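Local coordinates for osmolarity sensor protein EnvZ (Escherichia coli, PDB 5XGA) that probably senses osmotic change through its periplasmic domain and acts as a histidine kinase, the domain here binding the detergent CHAPS, at residues A[16-28]-A[39-53]. Residues are numbered along the deposited sequence; the frame is centred on the assembly and turned at random.
Sequences VLAYEVRMLMTDK and VPPAFRREIYRELGI. With CPS (3-[(3-cholamidopropyl)dimethylammonio]-1-propanesulfonate), chain C.
The backbone N of V39 gives a 2.8 Å hydrogen bond to D27 O, the carbonyl oxygen of D27. It ties the loop after helix 10-24 to the residue just ahead of P40, the N-cap of helix 41-51. R44 makes the second polar link: its NH1 donates to L24 O at 2.9 Å, nearly straight (169°). That oxygen lies in the guanidinium plane, at its edge. The chain of R44 bends at chi3 (-96°), which brings one guanidinium face against T26 O and D27 N and points NH1 at L24 O. The bound CHAPS steroid lies over the opposite face. With an alanine at R44, L24 O would probably lose this donor, and T26 O and D27 N the flat group packed against them, opening a gap beside the bound CHAPS. Apolar packing makes up most of the rest. L24 CG packs on I47 CG2 at 3.8 Å, while L24 CD1 meets I53 CD1 tip to tip at 3.6 Å. I47 CD1 rests on M23 CB at 3.7 Å. E20 is the exception, its carboxylate OE1 lying 3.5 Å from L51 CG. Y48 lays one ring face against the steroid methyl C10, so the contact forms a wall of the detergent site. The axes of helices 16-24 and 41-51 cross at -136° and come within 9.3 Å. They are joined through strands 28-30 and 36-38. Beyond them, L17 touches helix 73-83, and both L17 and I53 reach strand 110-115 of the five-stranded antiparallel sheet.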
loop_
_atom_site.group_PDB
_atom_site.type_symbol
_atom_site.label_atom_id
_atom_site.label_comp_id
_atom_site.label_asym_id
_atom_site.label_seq_id
_atom_site.Cartn_x
_atom_site.Cartn_y
_atom_site.Cartn_z
ATOM N N VAL A 16 3.137 -2.994 7.055
ATOM C CA VAL A 16 2.929 -1.600 7.425
ATOM C C VAL A 16 1.989 -0.911 6.449
ATOM O O VAL A 16 0.993 -0.297 6.836
ATOM C CB VAL A 16 4.261 -0.846 7.464
ATOM C CG1 VAL A 16 4.011 0.655 7.453
ATOM C CG2 VAL A 16 5.065 -1.283 8.684
ATOM N N LEU A 17 2.315 -1.034 5.171
ATOM C CA LEU A 17 1.504 -0.467 4.107
ATOM C C LEU A 17 0.041 -0.916 4.184
ATOM O O LEU A 17 -0.882 -0.111 4.036
ATOM C CB LEU A 17 2.102 -0.863 2.765
ATOM C CG LEU A 17 1.400 -0.386 1.512
ATOM C CD1 LEU A 17 1.409 1.118 1.466
ATOM C CD2 LEU A 17 2.111 -0.983 0.301
ATOM N N ALA A 18 -0.165 -2.206 4.406
ATOM C CA ALA A 18 -1.518 -2.768 4.441
ATOM C C ALA A 18 -2.355 -2.138 5.545
ATOM O O ALA A 18 -3.501 -1.732 5.327
ATOM C CB ALA A 18 -1.454 -4.276 4.622
ATOM N N TYR A 19 -1.777 -2.068 6.736
ATOM C CA TYR A 19 -2.456 -1.475 7.880
ATOM C C TYR A 19 -2.814 -0.021 7.637
ATOM O O TYR A 19 -3.938 0.399 7.904
ATOM C CB TYR A 19 -1.608 -1.576 9.141
ATOM C CG TYR A 19 -2.438 -1.232 10.351
ATOM C CD1 TYR A 19 -3.593 -1.951 10.635
ATOM C CD2 TYR A 19 -2.106 -0.169 11.183
ATOM C CE1 TYR A 19 -4.388 -1.641 11.730
ATOM C CE2 TYR A 19 -2.896 0.149 12.287
ATOM C CZ TYR A 19 -4.038 -0.591 12.548
ATOM O OH TYR A 19 -4.837 -0.295 13.630
ATOM N N GLU A 20 -1.864 0.749 7.113
ATOM C CA GLU A 20 -2.099 2.165 6.861
ATOM C C GLU A 20 -3.077 2.385 5.712
ATOM O O GLU A 20 -3.934 3.251 5.796
ATOM C CB GLU A 20 -0.766 2.892 6.584
ATOM C CG GLU A 20 0.238 2.710 7.711
ATOM C CD GLU A 20 1.344 3.758 7.725
ATOM O OE1 GLU A 20 1.318 4.682 6.887
ATOM O OE2 GLU A 20 2.235 3.664 8.592
ATOM N N VAL A 21 -2.960 1.611 4.632
ATOM C CA VAL A 21 -3.932 1.737 3.551
ATOM C C VAL A 21 -5.339 1.370 4.029
ATOM O O VAL A 21 -6.330 1.957 3.587
ATOM C CB VAL A 21 -3.562 0.874 2.361
ATOM C CG1 VAL A 21 -4.733 0.802 1.384
ATOM C CG2 VAL A 21 -2.329 1.458 1.686
ATOM N N ARG A 22 -5.417 0.411 4.939
ATOM C CA ARG A 22 -6.703 0.024 5.506
ATOM C C ARG A 22 -7.352 1.241 6.182
ATOM O O ARG A 22 -8.552 1.482 6.053
ATOM C CB ARG A 22 -6.516 -1.123 6.498
ATOM C CG ARG A 22 -7.810 -1.755 6.944
ATOM C CD ARG A 22 -7.558 -2.869 7.931
ATOM N NE ARG A 22 -8.765 -3.138 8.707
ATOM C CZ ARG A 22 -8.769 -3.752 9.885
ATOM N NH1 ARG A 22 -7.631 -4.171 10.419
ATOM N NH2 ARG A 22 -9.916 -3.945 10.526
ATOM N N MET A 23 -6.536 2.030 6.874
ATOM C CA MET A 23 -7.014 3.249 7.517
ATOM C C MET A 23 -7.334 4.343 6.501
ATOM O O MET A 23 -8.287 5.094 6.686
ATOM C CB MET A 23 -5.981 3.758 8.533
ATOM C CG MET A 23 -6.088 3.143 9.928
ATOM S SD MET A 23 -4.734 3.690 11.017
ATOM C CE MET A 23 -3.375 2.759 10.326
ATOM N N LEU A 24 -6.547 4.435 5.425
ATOM C CA LEU A 24 -6.854 5.371 4.351
ATOM C C LEU A 24 -8.251 5.151 3.851
ATOM O O LEU A 24 -8.951 6.087 3.456
ATOM C CB LEU A 24 -5.903 5.204 3.180
ATOM C CG LEU A 24 -4.649 6.039 3.209
ATOM C CD1 LEU A 24 -3.930 5.775 1.907
ATOM C CD2 LEU A 24 -5.046 7.514 3.382
ATOM N N MET A 25 -8.638 3.882 3.863
ATOM C CA MET A 25 -9.829 3.430 3.166
ATOM C C MET A 25 -11.130 3.714 3.880
ATOM O O MET A 25 -12.196 3.572 3.287
ATOM C CB MET A 25 -9.722 1.929 2.906
ATOM C CG MET A 25 -8.884 1.602 1.698
ATOM S SD MET A 25 -8.843 -0.169 1.352
ATOM C CE MET A 25 -9.054 -0.821 2.991
ATOM N N THR A 26 -11.072 4.113 5.146
ATOM C CA THR A 26 -12.313 4.213 5.900
ATOM C C THR A 26 -12.242 5.246 7.022
ATOM O O THR A 26 -11.162 5.642 7.450
ATOM C CB THR A 26 -12.680 2.826 6.491
ATOM O OG1 THR A 26 -13.984 2.867 7.090
ATOM C CG2 THR A 26 -11.649 2.406 7.538
ATOM N N ASP A 27 -13.403 5.677 7.499
ATOM C CA ASP A 27 -13.454 6.562 8.653
ATOM C C ASP A 27 -13.677 5.760 9.942
ATOM O O ASP A 27 -13.606 6.313 11.049
ATOM C CB ASP A 27 -14.545 7.627 8.474
ATOM C CG ASP A 27 -15.934 7.028 8.294
ATOM O OD1 ASP A 27 -16.030 5.812 8.047
ATOM O OD2 ASP A 27 -16.928 7.779 8.391
ATOM N N LYS A 28 -13.896 4.455 9.784
ATOM C CA LYS A 28 -14.136 3.537 10.903
ATOM C C LYS A 28 -13.553 2.154 10.631
ATOM O O LYS A 28 -13.940 1.491 9.661
ATOM C CB LYS A 28 -15.644 3.403 11.183
ATOM C CG LYS A 28 -16.344 4.696 11.559
ATOM C CD LYS A 28 -16.889 4.648 12.996
ATOM C CE LYS A 28 -17.951 5.725 13.244
ATOM N NZ LYS A 28 -17.444 7.120 13.023
ATOM N N VAL A 39 -11.446 6.641 12.774
ATOM C CA VAL A 39 -10.179 7.032 12.171
ATOM C C VAL A 39 -10.256 8.528 11.903
ATOM O O VAL A 39 -10.982 8.961 11.016
ATOM C CB VAL A 39 -9.913 6.264 10.850
ATOM C CG1 VAL A 39 -8.610 6.725 10.201
ATOM C CG2 VAL A 39 -9.897 4.751 11.089
ATOM N N PRO A 40 -9.526 9.329 12.685
ATOM C CA PRO A 40 -9.595 10.778 12.448
ATOM C C PRO A 40 -9.132 11.140 11.031
ATOM O O PRO A 40 -8.146 10.576 10.551
ATOM C CB PRO A 40 -8.646 11.357 13.504
ATOM C CG PRO A 40 -8.623 10.303 14.620
ATOM C CD PRO A 40 -8.719 8.981 13.869
ATOM N N PRO A 41 -9.847 12.054 10.358
ATOM C CA PRO A 41 -9.437 12.479 9.008
ATOM C C PRO A 41 -7.976 12.918 8.960
ATOM O O PRO A 41 -7.252 12.581 8.026
ATOM C CB PRO A 41 -10.361 13.664 8.710
ATOM C CG PRO A 41 -11.550 13.446 9.589
ATOM C CD PRO A 41 -11.059 12.749 10.824
ATOM N N ALA A 42 -7.543 13.663 9.974
ATOM C CA ALA A 42 -6.158 14.138 10.022
ATOM C C ALA A 42 -5.150 13.000 9.863
ATOM O O ALA A 42 -4.117 13.171 9.217
ATOM C CB ALA A 42 -5.904 14.888 11.324
ATOM N N PHE A 43 -5.439 11.848 10.460
ATOM C CA PHE A 43 -4.546 10.690 10.369
ATOM C C PHE A 43 -4.456 10.206 8.937
ATOM O O PHE A 43 -3.395 9.786 8.455
ATOM C CB PHE A 43 -5.044 9.536 11.249
ATOM C CG PHE A 43 -4.863 9.770 12.718
ATOM C CD1 PHE A 43 -4.250 10.925 13.180
ATOM C CD2 PHE A 43 -5.294 8.831 13.637
ATOM C CE1 PHE A 43 -4.074 11.138 14.537
ATOM C CE2 PHE A 43 -5.130 9.044 14.998
ATOM C CZ PHE A 43 -4.518 10.193 15.444
ATOM N N ARG A 44 -5.599 10.235 8.273
ATOM C CA ARG A 44 -5.699 9.721 6.913
ATOM C C ARG A 44 -4.914 10.597 5.943
ATOM O O ARG A 44 -4.192 10.088 5.087
ATOM C CB ARG A 44 -7.164 9.623 6.507
ATOM C CG ARG A 44 -7.891 8.487 7.230
ATOM C CD ARG A 44 -8.882 7.838 6.252
ATOM N NE ARG A 44 -10.185 8.410 6.448
ATOM C CZ ARG A 44 -11.244 8.259 5.658
ATOM N NH1 ARG A 44 -11.208 7.543 4.529
ATOM N NH2 ARG A 44 -12.358 8.861 6.018
ATOM N N ARG A 45 -5.058 11.910 6.098
ATOM C CA ARG A 45 -4.250 12.872 5.357
ATOM C C ARG A 45 -2.761 12.658 5.590
ATOM O O ARG A 45 -1.970 12.707 4.653
ATOM C CB ARG A 45 -4.637 14.302 5.739
ATOM C CG ARG A 45 -5.888 14.802 5.052
ATOM C CD ARG A 45 -6.099 16.289 5.280
ATOM N NE ARG A 45 -6.359 16.595 6.684
ATOM C CZ ARG A 45 -7.573 16.670 7.228
ATOM N NH1 ARG A 45 -8.654 16.455 6.487
ATOM N NH2 ARG A 45 -7.710 16.962 8.517
ATOM N N GLU A 46 -2.369 12.408 6.837
ATOM C CA GLU A 46 -0.944 12.262 7.142
ATOM C C GLU A 46 -0.382 10.920 6.650
ATOM O O GLU A 46 0.756 10.850 6.185
ATOM C CB GLU A 46 -0.702 12.422 8.642
ATOM C CG GLU A 46 0.722 12.830 8.984
ATOM C CD GLU A 46 1.172 14.077 8.236
ATOM O OE1 GLU A 46 1.924 13.949 7.240
ATOM O OE2 GLU A 46 0.773 15.189 8.643
ATOM N N ILE A 47 -1.167 9.854 6.756
ATOM C CA ILE A 47 -0.762 8.553 6.198
ATOM C C ILE A 47 -0.483 8.649 4.702
ATOM O O ILE A 47 0.539 8.152 4.210
ATOM C CB ILE A 47 -1.845 7.467 6.397
ATOM C CG1 ILE A 47 -1.875 7.001 7.853
ATOM C CG2 ILE A 47 -1.558 6.276 5.468
ATOM C CD1 ILE A 47 -3.132 6.172 8.236
ATOM N N TYR A 48 -1.411 9.274 3.984
ATOM C CA TYR A 48 -1.264 9.465 2.545
ATOM C C TYR A 48 0.048 10.190 2.242
ATOM O O TYR A 48 0.832 9.746 1.424
ATOM C CB TYR A 48 -2.444 10.246 1.968
ATOM C CG TYR A 48 -2.497 10.200 0.444
ATOM C CD1 TYR A 48 -3.170 9.176 -0.213
ATOM C CD2 TYR A 48 -1.852 11.162 -0.331
ATOM C CE1 TYR A 48 -3.204 9.110 -1.598
ATOM C CE2 TYR A 48 -1.892 11.112 -1.725
ATOM C CZ TYR A 48 -2.568 10.080 -2.348
ATOM O OH TYR A 48 -2.621 10.010 -3.724
ATOM N N ARG A 49 0.299 11.299 2.923
ATOM C CA ARG A 49 1.536 12.032 2.671
ATOM C C ARG A 49 2.783 11.267 3.082
ATOM O O ARG A 49 3.736 11.161 2.308
ATOM C CB ARG A 49 1.495 13.382 3.379
ATOM C CG ARG A 49 0.506 14.338 2.774
ATOM C CD ARG A 49 0.670 15.738 3.341
ATOM N NE ARG A 49 -0.603 16.448 3.368
ATOM C CZ ARG A 49 -1.292 16.700 4.477
ATOM N NH1 ARG A 49 -0.820 16.316 5.661
ATOM N NH2 ARG A 49 -2.448 17.346 4.402
ATOM N N GLU A 50 2.788 10.733 4.296
ATOM C CA GLU A 50 3.958 10.030 4.811
ATOM C C GLU A 50 4.298 8.790 3.972
ATOM O O GLU A 50 5.467 8.444 3.816
ATOM C CB GLU A 50 3.736 9.636 6.275
ATOM C CG GLU A 50 4.951 9.019 6.949
ATOM C CD GLU A 50 6.141 9.970 7.019
ATOM O OE1 GLU A 50 5.926 11.200 7.112
ATOM O OE2 GLU A 50 7.294 9.484 6.974
ATOM N N LEU A 51 3.289 8.121 3.419
ATOM C CA LEU A 51 3.595 6.965 2.586
ATOM C C LEU A 51 4.221 7.372 1.261
ATOM O O LEU A 51 4.861 6.557 0.604
ATOM C CB LEU A 51 2.351 6.134 2.319
ATOM C CG LEU A 51 1.875 5.250 3.458
ATOM C CD1 LEU A 51 0.527 4.647 3.072
ATOM C CD2 LEU A 51 2.879 4.163 3.728
ATOM N N GLY A 52 4.014 8.619 0.850
ATOM C CA GLY A 52 4.497 9.051 -0.457
ATOM C C GLY A 52 3.777 8.352 -1.607
ATOM O O GLY A 52 4.369 8.025 -2.640
ATOM N N ILE A 53 2.484 8.121 -1.433
ATOM C CA ILE A 53 1.684 7.492 -2.467
ATOM C C ILE A 53 1.590 8.386 -3.697
ATOM O O ILE A 53 1.292 9.577 -3.580
ATOM C CB ILE A 53 0.265 7.184 -1.960
ATOM C CG1 ILE A 53 0.283 5.964 -1.036
ATOM C CG2 ILE A 53 -0.722 7.004 -3.139
ATOM C CD1 ILE A 53 -0.979 5.811 -0.200
HETATM C C1 CPS C . -8.809 13.936 3.029
HETATM C C2 CPS C . -8.192 12.651 2.505
HETATM C C3 CPS C . -6.412 13.524 0.837
HETATM C C4 CPS C . -6.146 13.934 -0.611
HETATM C C5 CPS C . -6.485 12.865 -1.636
HETATM C C6 CPS C . -7.604 11.960 -1.199
HETATM C C7 CPS C . -7.497 10.847 -2.193
HETATM C C8 CPS C . -7.646 11.739 -3.399
HETATM C C9 CPS C . -7.228 13.150 -2.946
HETATM C C10 CPS C . -5.180 12.145 -1.914
HETATM C C11 CPS C . -6.886 12.430 3.222
HETATM C C12 CPS C . -9.537 13.857 4.369
HETATM C C13 CPS C . -10.569 12.753 4.458
HETATM C C14 CPS C . -10.574 11.946 3.175
HETATM C C15 CPS C . -9.171 11.502 2.819
HETATM C C16 CPS C . -9.248 10.426 1.761
HETATM C C17 CPS C . -9.166 11.041 0.390
HETATM C C18 CPS C . -7.765 11.584 0.244
HETATM C C19 CPS C . -7.757 12.848 1.041
HETATM C C20 CPS C . -6.571 13.911 -4.115
HETATM C C21 CPS C . -5.873 15.221 -3.737
HETATM C C22 CPS C . -7.520 14.140 -5.298
HETATM C C23 CPS C . -7.604 13.040 -6.359
HETATM C C24 CPS C . -8.479 13.445 -7.549
HETATM C C25 CPS C . -8.012 11.288 -8.610
HETATM C C26 CPS C . -7.224 11.008 -9.894
HETATM C C27 CPS C . -8.046 11.289 -11.156
HETATM C C28 CPS C . -7.769 8.967 -11.563
HETATM C C29 CPS C . -9.874 9.798 -10.846
HETATM C C30 CPS C . -9.170 10.376 -13.047
HETATM N N1 CPS C . -8.638 12.604 -8.569
HETATM N N2 CPS C . -8.705 10.086 -11.678
HETATM O O1 CPS C . -9.047 14.525 -7.612
HETATM O O2 CPS C . -11.828 13.346 4.758
HETATM O O3 CPS C . -10.103 12.107 0.279
HETATM O O4 CPS C . -6.812 15.144 -0.882
#